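Long-range contacts in Xaa-Pro dipeptidase (Pyrococcus horikoshii, PDB 1WY2), which probably hydrolyses Xaa-Pro dipeptides, releasing proline from a nonpolar N-terminal amino acid, as a homodimeric metalloenzyme with two metal ions per subunit: residues 1-12 against 46-54; 184-194 against 320-328. One frame throughout, in Å; residues are numbered along the deposited sequence.

Interaction 1 (1-12 against 46-54); sequences MDIMNEKVKKII and LITGESATL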
loop_
_atom_site.group_PDB
_atom_site.type_symbol
_atom_site.label_atom_id
_atom_site.label_comp_id
_atom_site.label_asym_id
_atom_site.label_seq_id
_atom_site.Cartn_x
_atom_site.Cartn_y
_atom_site.Cartn_z
ATOM N N MET A 1 33.805 -3.472 17.376
ATOM C CA MET A 1 32.714 -4.070 16.552
ATOM C C MET A 1 31.400 -4.087 17.326
ATOM O O MET A 1 31.389 -3.919 18.545
ATOM C CB MET A 1 33.087 -5.498 16.147
ATOM C CG MET A 1 33.422 -6.406 17.317
ATOM S SD MET A 1 33.559 -8.136 16.829
ATOM C CE MET A 1 31.878 -8.688 17.127
ATOM N N ASP A 2 30.295 -4.274 16.606
ATOM C CA ASP A 2 28.966 -4.331 17.217
ATOM C C ASP A 2 28.577 -5.777 17.481
ATOM O O ASP A 2 29.021 -6.687 16.776
ATOM C CB ASP A 2 27.878 -3.796 16.274
ATOM C CG ASP A 2 27.944 -2.305 16.046
ATOM O OD1 ASP A 2 28.584 -1.584 16.838
ATOM O OD2 ASP A 2 27.314 -1.859 15.059
ATOM N N ILE A 3 27.739 -5.980 18.493
ATOM C CA ILE A 3 27.202 -7.301 18.777
ATOM C C ILE A 3 25.940 -7.244 17.918
ATOM O O ILE A 3 25.032 -6.459 18.193
ATOM C CB ILE A 3 26.822 -7.461 20.265
ATOM C CG1 ILE A 3 28.095 -7.547 21.115
ATOM C CG2 ILE A 3 25.965 -8.706 20.455
ATOM C CD1 ILE A 3 29.034 -8.682 20.706
ATOM N N MET A 4 25.902 -8.052 16.866
ATOM C CA MET A 4 24.778 -8.042 15.932
ATOM C C MET A 4 23.940 -9.317 15.968
ATOM O O MET A 4 24.454 -10.397 16.261
ATOM C CB MET A 4 25.327 -7.786 14.526
ATOM C CG MET A 4 26.149 -6.497 14.449
ATOM S SD MET A 4 27.074 -6.276 12.919
ATOM C CE MET A 4 28.484 -7.359 13.230
ATOM N N ASN A 5 22.648 -9.194 15.668
ATOM C CA ASN A 5 21.764 -10.354 15.703
ATOM C C ASN A 5 22.056 -11.343 14.575
ATOM O O ASN A 5 22.816 -11.042 13.649
ATOM C CB ASN A 5 20.285 -9.918 15.702
ATOM C CG ASN A 5 19.868 -9.205 14.426
ATOM O OD1 ASN A 5 20.010 -9.741 13.333
ATOM N ND2 ASN A 5 19.329 -7.995 14.567
ATOM N N GLU A 6 21.467 -12.532 14.657
ATOM C CA GLU A 6 21.741 -13.549 13.652
ATOM C C GLU A 6 21.284 -13.229 12.235
ATOM O O GLU A 6 21.864 -13.738 11.279
ATOM C CB GLU A 6 21.188 -14.910 14.090
ATOM C CG GLU A 6 19.702 -14.981 14.319
ATOM C CD GLU A 6 19.271 -16.386 14.696
ATOM O OE1 GLU A 6 19.812 -16.924 15.686
ATOM O OE2 GLU A 6 18.400 -16.954 14.002
ATOM N N LYS A 7 20.260 -12.392 12.089
ATOM C CA LYS A 7 19.788 -12.036 10.753
ATOM C C LYS A 7 20.831 -11.148 10.086
ATOM O O LYS A 7 21.140 -11.312 8.905
ATOM C CB LYS A 7 18.440 -11.319 10.841
ATOM C CG LYS A 7 17.331 -12.225 11.349
ATOM C CD LYS A 7 16.069 -11.451 11.676
ATOM C CE LYS A 7 14.974 -12.391 12.164
ATOM N NZ LYS A 7 13.738 -11.650 12.537
ATOM N N VAL A 8 21.378 -10.212 10.855
ATOM C CA VAL A 8 22.417 -9.320 10.349
ATOM C C VAL A 8 23.644 -10.156 9.977
ATOM O O VAL A 8 24.275 -9.936 8.942
ATOM C CB VAL A 8 22.816 -8.268 11.420
ATOM C CG1 VAL A 8 24.061 -7.508 10.980
ATOM C CG2 VAL A 8 21.662 -7.300 11.649
ATOM N N LYS A 9 23.978 -11.131 10.817
ATOM C CA LYS A 9 25.135 -11.972 10.541
ATOM C C LYS A 9 24.962 -12.828 9.296
ATOM O O LYS A 9 25.927 -13.094 8.581
ATOM C CB LYS A 9 25.459 -12.833 11.760
ATOM C CG LYS A 9 26.159 -12.035 12.845
ATOM C CD LYS A 9 26.175 -12.756 14.178
ATOM C CE LYS A 9 26.948 -11.935 15.201
ATOM N NZ LYS A 9 26.619 -12.330 16.591
ATOM N N LYS A 10 23.734 -13.258 9.024
ATOM C CA LYS A 10 23.487 -14.054 7.829
ATOM C C LYS A 10 23.713 -13.188 6.602
ATOM O O LYS A 10 24.196 -13.662 5.572
ATOM C CB LYS A 10 22.064 -14.609 7.834
ATOM C CG LYS A 10 21.901 -15.784 8.786
ATOM C CD LYS A 10 20.533 -16.420 8.676
ATOM C CE LYS A 10 20.432 -17.644 9.576
ATOM N NZ LYS A 10 19.114 -18.324 9.427
ATOM N N ILE A 11 23.372 -11.910 6.712
ATOM C CA ILE A 11 23.576 -10.992 5.602
ATOM C C ILE A 11 25.075 -10.739 5.436
ATOM O O ILE A 11 25.577 -10.674 4.316
ATOM C CB ILE A 11 22.825 -9.666 5.839
ATOM C CG1 ILE A 11 21.317 -9.922 5.726
ATOM C CG2 ILE A 11 23.265 -8.614 4.818
ATOM C CD1 ILE A 11 20.443 -8.770 6.177
ATOM N N ILE A 12 25.791 -10.610 6.550
ATOM C CA ILE A 12 27.234 -10.385 6.477
ATOM C C ILE A 12 27.916 -11.579 5.805
ATOM O O ILE A 12 28.870 -11.408 5.039
ATOM C CB ILE A 12 27.838 -10.156 7.883
ATOM C CG1 ILE A 12 27.388 -8.790 8.416
ATOM C CG2 ILE A 12 29.363 -10.241 7.825
ATOM C CD1 ILE A 12 27.745 -8.532 9.865
ATOM N N LEU A 46 22.060 0.050 7.368
ATOM C CA LEU A 46 23.323 -0.112 6.658
ATOM C C LEU A 46 24.133 -1.157 7.415
ATOM O O LEU A 46 24.432 -0.984 8.598
ATOM C CB LEU A 46 24.099 1.208 6.605
ATOM C CG LEU A 46 25.411 1.160 5.816
ATOM C CD1 LEU A 46 25.129 0.781 4.368
ATOM C CD2 LEU A 46 26.103 2.511 5.888
ATOM N N ILE A 47 24.477 -2.240 6.729
ATOM C CA ILE A 47 25.242 -3.322 7.335
ATOM C C ILE A 47 26.641 -3.419 6.736
ATOM O O ILE A 47 26.801 -3.465 5.513
ATOM C CB ILE A 47 24.526 -4.679 7.128
ATOM C CG1 ILE A 47 23.163 -4.659 7.825
ATOM C CG2 ILE A 47 25.382 -5.815 7.677
ATOM C CD1 ILE A 47 22.262 -5.828 7.460
ATOM N N THR A 48 27.650 -3.424 7.604
ATOM C CA THR A 48 29.037 -3.566 7.168
ATOM C C THR A 48 29.563 -4.829 7.841
ATOM O O THR A 48 28.848 -5.464 8.613
ATOM C CB THR A 48 29.920 -2.364 7.585
ATOM O OG1 THR A 48 30.026 -2.310 9.011
ATOM C CG2 THR A 48 29.332 -1.070 7.069
ATOM N N GLY A 49 30.808 -5.192 7.560
ATOM C CA GLY A 49 31.358 -6.402 8.147
ATOM C C GLY A 49 31.403 -6.460 9.663
ATOM O O GLY A 49 31.417 -7.546 10.243
ATOM N N GLU A 50 31.411 -5.302 10.316
ATOM C CA GLU A 50 31.491 -5.270 11.773
ATOM C C GLU A 50 30.448 -4.386 12.447
ATOM O O GLU A 50 30.531 -4.142 13.652
ATOM C CB GLU A 50 32.890 -4.805 12.195
ATOM C CG GLU A 50 34.016 -5.720 11.723
ATOM C CD GLU A 50 35.396 -5.181 12.077
ATOM O OE1 GLU A 50 35.476 -4.162 12.794
ATOM O OE2 GLU A 50 36.400 -5.779 11.641
ATOM N N SER A 51 29.459 -3.916 11.689
ATOM C CA SER A 51 28.444 -3.048 12.271
ATOM C C SER A 51 27.112 -3.066 11.529
ATOM O O SER A 51 27.037 -3.440 10.361
ATOM C CB SER A 51 28.953 -1.605 12.315
ATOM O OG SER A 51 28.951 -1.021 11.018
ATOM N N ALA A 52 26.063 -2.653 12.230
ATOM C CA ALA A 52 24.726 -2.566 11.653
ATOM C C ALA A 52 24.090 -1.329 12.272
ATOM O O ALA A 52 24.001 -1.221 13.495
ATOM C CB ALA A 52 23.914 -3.812 11.990
ATOM N N THR A 53 23.657 -0.396 11.431
ATOM C CA THR A 53 23.056 0.843 11.913
ATOM C C THR A 53 21.745 1.169 11.208
ATOM O O THR A 53 21.620 0.990 10.000
ATOM C CB THR A 53 24.012 2.037 11.694
ATOM O OG1 THR A 53 25.289 1.743 12.274
ATOM C CG2 THR A 53 23.451 3.299 12.336
ATOM N N LEU A 54 20.776 1.652 11.972
ATOM C CA LEU A 54 19.485 2.034 11.410
ATOM C C LEU A 54 19.426 3.557 11.358
ATOM O O LEU A 54 19.423 4.216 12.395
ATOM C CB LEU A 54 18.340 1.502 12.277
ATOM C CG LEU A 54 16.937 2.005 11.915
ATOM C CD1 LEU A 54 16.572 1.567 10.501
ATOM C CD2 LEU A 54 15.931 1.475 12.918
HETATM O O HOH W 1 34.574 -2.298 14.583
HETATM O O HOH W 2 26.468 0.677 14.658
HETATM O O HOH W 3 24.456 -3.317 15.217
#
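Asp-2 fastens the extended N-terminal loop to 46-54 through backbone and side chain alike: its N donates to Glu-50 O (3.0 Å, 167°), and its OD2 accepts from Ala-52 N (3.2 Å) through the anti lone pair, the one turned away from OD1. With an alanine here, Ala-52 N would probably lose its carboxylate partner, and the two waters between OD2 and Ala-52 O one of their acceptors. Met-4 comes next: bent at chi3 (-79°), its chain lays SD over the backbone, 3.5 Å from Ser-51 C, and brings CE beside Glu-50. Residues 46-54 form a tight beta hairpin of the mixed sheet in the creatinase/prolidase N-terminal domain, and helix 6-12 crosses strand 46-48 at 62°, with the axes 8.9 Å apart. Between them Ile-47 is the side chain that Val-8, Ile-11 and Ile-12 share. Ile-47 CG2 lies 3.7 Å from Ile-12 CG1 and also meets Val-8. Ile-47 CD1 runs crosswise into Ile-11 CD1 (3.7 Å). Val-8 CG1 touches Ala-52 CB as well. Asn-5 N-caps the helix, its OD1 accepting from Val-8 N at 2.9 Å, and Lys-9 NZ reaches back to Met-4 O. Farther out, Ile-34 of helix 28-35 covers Val-8 and Ile-11, and a magnesium ion lies about 4 Å from the Asp-2 side chain.

Interaction 2 (184-194 against 320-328); sequences IIASGYRSALP and YIPKIGGVR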
loop_
_atom_site.group_PDB
_atom_site.type_symbol
_atom_site.label_atom_id
_atom_site.label_comp_id
_atom_site.label_asym_id
_atom_site.label_seq_id
_atom_site.Cartn_x
_atom_site.Cartn_y
_atom_site.Cartn_z
ATOM N N ILE A 184 -12.312 -8.757 -0.884
ATOM C CA ILE A 184 -13.031 -9.159 -2.078
ATOM C C ILE A 184 -14.347 -9.826 -1.707
ATOM O O ILE A 184 -14.362 -10.827 -1.002
ATOM C CB ILE A 184 -12.187 -10.151 -2.914
ATOM C CG1 ILE A 184 -11.018 -9.407 -3.561
ATOM C CG2 ILE A 184 -13.056 -10.834 -3.974
ATOM C CD1 ILE A 184 -9.949 -10.316 -4.122
ATOM N N ILE A 185 -15.447 -9.223 -2.150
ATOM C CA ILE A 185 -16.785 -9.768 -1.956
ATOM C C ILE A 185 -17.318 -9.637 -3.377
ATOM O O ILE A 185 -17.809 -8.575 -3.765
ATOM C CB ILE A 185 -17.667 -8.917 -1.011
ATOM C CG1 ILE A 185 -17.024 -8.799 0.377
ATOM C CG2 ILE A 185 -19.049 -9.561 -0.891
ATOM C CD1 ILE A 185 -16.883 -10.116 1.119
ATOM N N ALA A 186 -17.183 -10.708 -4.154
ATOM C CA ALA A 186 -17.595 -10.714 -5.557
ATOM C C ALA A 186 -18.790 -11.628 -5.796
ATOM O O ALA A 186 -18.670 -12.854 -5.727
ATOM C CB ALA A 186 -16.415 -11.147 -6.426
ATOM N N SER A 187 -19.935 -11.022 -6.101
ATOM C CA SER A 187 -21.168 -11.776 -6.308
ATOM C C SER A 187 -21.652 -11.817 -7.753
ATOM O O SER A 187 -21.410 -10.895 -8.530
ATOM C CB SER A 187 -22.278 -11.194 -5.428
ATOM O OG SER A 187 -22.589 -9.862 -5.815
ATOM N N GLY A 188 -22.348 -12.897 -8.097
ATOM C CA GLY A 188 -22.870 -13.046 -9.444
ATOM C C GLY A 188 -21.776 -12.998 -10.490
ATOM O O GLY A 188 -20.735 -13.641 -10.339
ATOM N N TYR A 189 -21.997 -12.228 -11.551
ATOM C CA TYR A 189 -21.004 -12.130 -12.611
ATOM C C TYR A 189 -19.654 -11.645 -12.084
ATOM O O TYR A 189 -18.621 -11.907 -12.696
ATOM C CB TYR A 189 -21.487 -11.196 -13.730
ATOM C CG TYR A 189 -21.523 -9.732 -13.352
ATOM C CD1 TYR A 189 -22.589 -9.202 -12.628
ATOM C CD2 TYR A 189 -20.474 -8.883 -13.698
ATOM C CE1 TYR A 189 -22.608 -7.858 -12.259
ATOM C CE2 TYR A 189 -20.481 -7.541 -13.332
ATOM C CZ TYR A 189 -21.550 -7.035 -12.612
ATOM O OH TYR A 189 -21.554 -5.709 -12.241
ATOM N N ARG A 190 -19.653 -10.945 -10.952
ATOM C CA ARG A 190 -18.399 -10.444 -10.396
ATOM C C ARG A 190 -17.532 -11.556 -9.818
ATOM O O ARG A 190 -16.323 -11.386 -9.678
ATOM C CB ARG A 190 -18.650 -9.379 -9.319
ATOM C CG ARG A 190 -19.365 -8.135 -9.833
ATOM C CD ARG A 190 -19.179 -6.935 -8.905
ATOM N NE ARG A 190 -17.833 -6.366 -9.001
ATOM C CZ ARG A 190 -16.884 -6.502 -8.079
ATOM N NH1 ARG A 190 -17.117 -7.191 -6.969
ATOM N NH2 ARG A 190 -15.693 -5.951 -8.276
ATOM N N SER A 191 -18.138 -12.690 -9.481
ATOM C CA SER A 191 -17.360 -13.796 -8.930
ATOM C C SER A 191 -16.396 -14.358 -9.981
ATOM O O SER A 191 -15.495 -15.141 -9.657
ATOM C CB SER A 191 -18.285 -14.895 -8.381
ATOM O OG SER A 191 -19.141 -15.437 -9.372
ATOM N N ALA A 192 -16.581 -13.935 -11.231
ATOM C CA ALA A 192 -15.730 -14.369 -12.340
ATOM C C ALA A 192 -14.466 -13.515 -12.426
ATOM O O ALA A 192 -13.584 -13.774 -13.244
ATOM C CB ALA A 192 -16.503 -14.293 -13.664
ATOM N N LEU A 193 -14.391 -12.489 -11.583
ATOM C CA LEU A 193 -13.233 -11.599 -11.536
ATOM C C LEU A 193 -12.396 -12.045 -10.341
ATOM O O LEU A 193 -12.782 -11.824 -9.198
ATOM C CB LEU A 193 -13.692 -10.152 -11.331
ATOM C CG LEU A 193 -14.711 -9.626 -12.344
ATOM C CD1 LEU A 193 -15.197 -8.247 -11.922
ATOM C CD2 LEU A 193 -14.075 -9.585 -13.726
ATOM N N PRO A 194 -11.237 -12.676 -10.587
ATOM C CA PRO A 194 -10.400 -13.131 -9.473
ATOM C C PRO A 194 -10.176 -12.070 -8.397
ATOM O O PRO A 194 -10.270 -12.363 -7.206
ATOM C CB PRO A 194 -9.107 -13.554 -10.166
ATOM C CG PRO A 194 -9.606 -14.054 -11.501
ATOM C CD PRO A 194 -10.596 -12.977 -11.881
ATOM N N TYR A 320 -12.940 -19.425 -13.259
ATOM C CA TYR A 320 -13.695 -18.212 -13.536
ATOM C C TYR A 320 -14.250 -18.218 -14.948
ATOM O O TYR A 320 -13.498 -18.264 -15.917
ATOM C CB TYR A 320 -12.789 -16.999 -13.322
ATOM C CG TYR A 320 -11.972 -17.132 -12.061
ATOM C CD1 TYR A 320 -10.722 -17.754 -12.082
ATOM C CD2 TYR A 320 -12.480 -16.715 -10.832
ATOM C CE1 TYR A 320 -10.002 -17.964 -10.907
ATOM C CE2 TYR A 320 -11.767 -16.921 -9.652
ATOM C CZ TYR A 320 -10.531 -17.545 -9.700
ATOM O OH TYR A 320 -9.824 -17.757 -8.538
ATOM N N ILE A 321 -15.578 -18.188 -15.043
ATOM C CA ILE A 321 -16.283 -18.198 -16.328
ATOM C C ILE A 321 -16.749 -16.772 -16.623
ATOM O O ILE A 321 -17.658 -16.263 -15.972
ATOM C CB ILE A 321 -17.515 -19.127 -16.269
ATOM C CG1 ILE A 321 -17.121 -20.486 -15.681
ATOM C CG2 ILE A 321 -18.102 -19.307 -17.666
ATOM C CD1 ILE A 321 -16.014 -21.205 -16.444
ATOM N N PRO A 322 -16.126 -16.113 -17.612
ATOM C CA PRO A 322 -16.347 -14.713 -17.950
ATOM C C PRO A 322 -17.839 -14.352 -18.001
ATOM O O PRO A 322 -18.640 -14.975 -18.686
ATOM C CB PRO A 322 -15.709 -14.459 -19.310
ATOM C CG PRO A 322 -14.648 -15.531 -19.531
ATOM C CD PRO A 322 -15.052 -16.639 -18.445
ATOM N N LYS A 323 -18.206 -13.331 -17.201
ATOM C CA LYS A 323 -19.552 -12.768 -17.299
ATOM C C LYS A 323 -20.631 -13.677 -16.706
ATOM O O LYS A 323 -21.821 -13.402 -16.783
ATOM C CB LYS A 323 -19.852 -12.496 -18.774
ATOM C CG LYS A 323 -19.460 -11.077 -19.188
ATOM C CD LYS A 323 -20.293 -10.557 -20.363
ATOM C CE LYS A 323 -21.244 -9.425 -19.954
ATOM N NZ LYS A 323 -20.889 -8.195 -20.661
ATOM N N ILE A 324 -20.194 -14.812 -16.131
ATOM C CA ILE A 324 -21.168 -15.743 -15.568
ATOM C C ILE A 324 -20.954 -15.965 -14.069
ATOM O O ILE A 324 -21.836 -15.752 -13.249
ATOM C CB ILE A 324 -21.046 -17.072 -16.315
ATOM C CG1 ILE A 324 -21.478 -16.902 -17.774
ATOM C CG2 ILE A 324 -21.971 -18.118 -15.670
ATOM C CD1 ILE A 324 -21.185 -18.145 -18.615
ATOM N N GLY A 325 -19.745 -16.375 -13.698
ATOM C CA GLY A 325 -19.462 -16.598 -12.292
ATOM C C GLY A 325 -18.161 -17.341 -12.083
ATOM O O GLY A 325 -17.539 -17.812 -13.037
ATOM N N GLY A 326 -17.749 -17.458 -10.828
ATOM C CA GLY A 326 -16.507 -18.146 -10.538
ATOM C C GLY A 326 -16.478 -18.709 -9.134
ATOM O O GLY A 326 -17.315 -18.373 -8.297
ATOM N N VAL A 327 -15.507 -19.579 -8.883
ATOM C CA VAL A 327 -15.353 -20.203 -7.574
ATOM C C VAL A 327 -13.882 -20.276 -7.191
ATOM O O VAL A 327 -13.047 -20.653 -8.005
ATOM C CB VAL A 327 -15.897 -21.653 -7.568
ATOM C CG1 VAL A 327 -15.607 -22.314 -6.221
ATOM C CG2 VAL A 327 -17.397 -21.656 -7.845
ATOM N N ARG A 328 -13.572 -19.894 -5.954
ATOM C CA ARG A 328 -12.214 -19.990 -5.438
ATOM C C ARG A 328 -12.282 -20.426 -3.980
ATOM O O ARG A 328 -13.129 -19.961 -3.217
ATOM C CB ARG A 328 -11.448 -18.657 -5.530
ATOM C CG ARG A 328 -10.036 -18.752 -4.908
ATOM C CD ARG A 328 -9.100 -17.590 -5.283
ATOM N NE ARG A 328 -9.519 -16.289 -4.763
ATOM C CZ ARG A 328 -10.204 -15.382 -5.458
ATOM N NH1 ARG A 328 -10.560 -15.627 -6.710
ATOM N NH2 ARG A 328 -10.506 -14.211 -4.908
HETATM O O HOH W 4 -17.606 -11.069 -15.070
HETATM O O HOH W 5 -13.324 -14.239 -7.834
#
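Close to the two-metal site of the M24 catalytic domain, the 3-10 turn at 189-192, which follows strand 184-187, packs against the hairpin of 320-328, Ser-191 meeting Gly-326 and Pro-194 meeting Tyr-320. With chi1 at 60°, the Ser-191 hydroxyl sits between its own N and carbonyl carbon and bridges the two segments: OG donates to Gly-188 O (2.6 Å), which also takes Ser-191 N, and accepts from Gly-326 N (2.9 Å, 145°). Beside it the backbones come so close that a CB on Gly-326 would clash with Ser-191 O; a CA-H...O contact from Gly-326 CA (3.3 Å) to Ser-191 O fills that place instead. Gly-326 O is buried here without a partner. The hairpin contains a classic beta bulge, in which Ile-324 N and Gly-325 N both donate to Ile-321 O, and Ala-192 CB presses to 3.2 Å from Ile-321 O. Farther along, Pro-194 CG stands over the centre of the Tyr-320 ring, 3.7 Å from its centroid and 3° off the normal, a CH-pi contact, while Ser-191 O lies at the ring edge in plane. Arg-328, the side chain near the zinc site, donates from NH1 to Tyr-320 OH (2.9 Å), almost in the guanidinium plane, so the phenol end is tied down as well; that hydroxyl is also hydrogen-bonded to His-283. Arg-328 NH2 gives Pro-194 O a weak bond (3.0 Å) but has its salt bridge with Asp-212, a metal ligand, which makes Arg-328 a probable second-shell positioner. Water 5 donates to Ser-191 O and Leu-193 O and accepts from Arg-328 NH1.

Overall arrangement
The two contacts lie on opposite sides of the chain's centre, their own centres 48 Å apart, and share no helix or strand. Each is partly buried and involves a beta hairpin, but the partners differ. Interaction 1, in the N-terminal domain, joins the start of the chain and its first helix to the hairpin between two inner strands of the mixed sheet; aliphatic packing does most of the work inside, with a carboxylate, waters and a magnesium ion at the solvent side. Interaction 2, in the catalytic domain, pairs a 3-10 turn with a bulged hairpin through glycine backbone, a serine hydroxyl and a proline-tyrosine CH-pi contact, and its buried end is polar, running by an arginine into the metal-binding shell. Residues of the second subunit also pack on interaction 2, whereas none touch interaction 1.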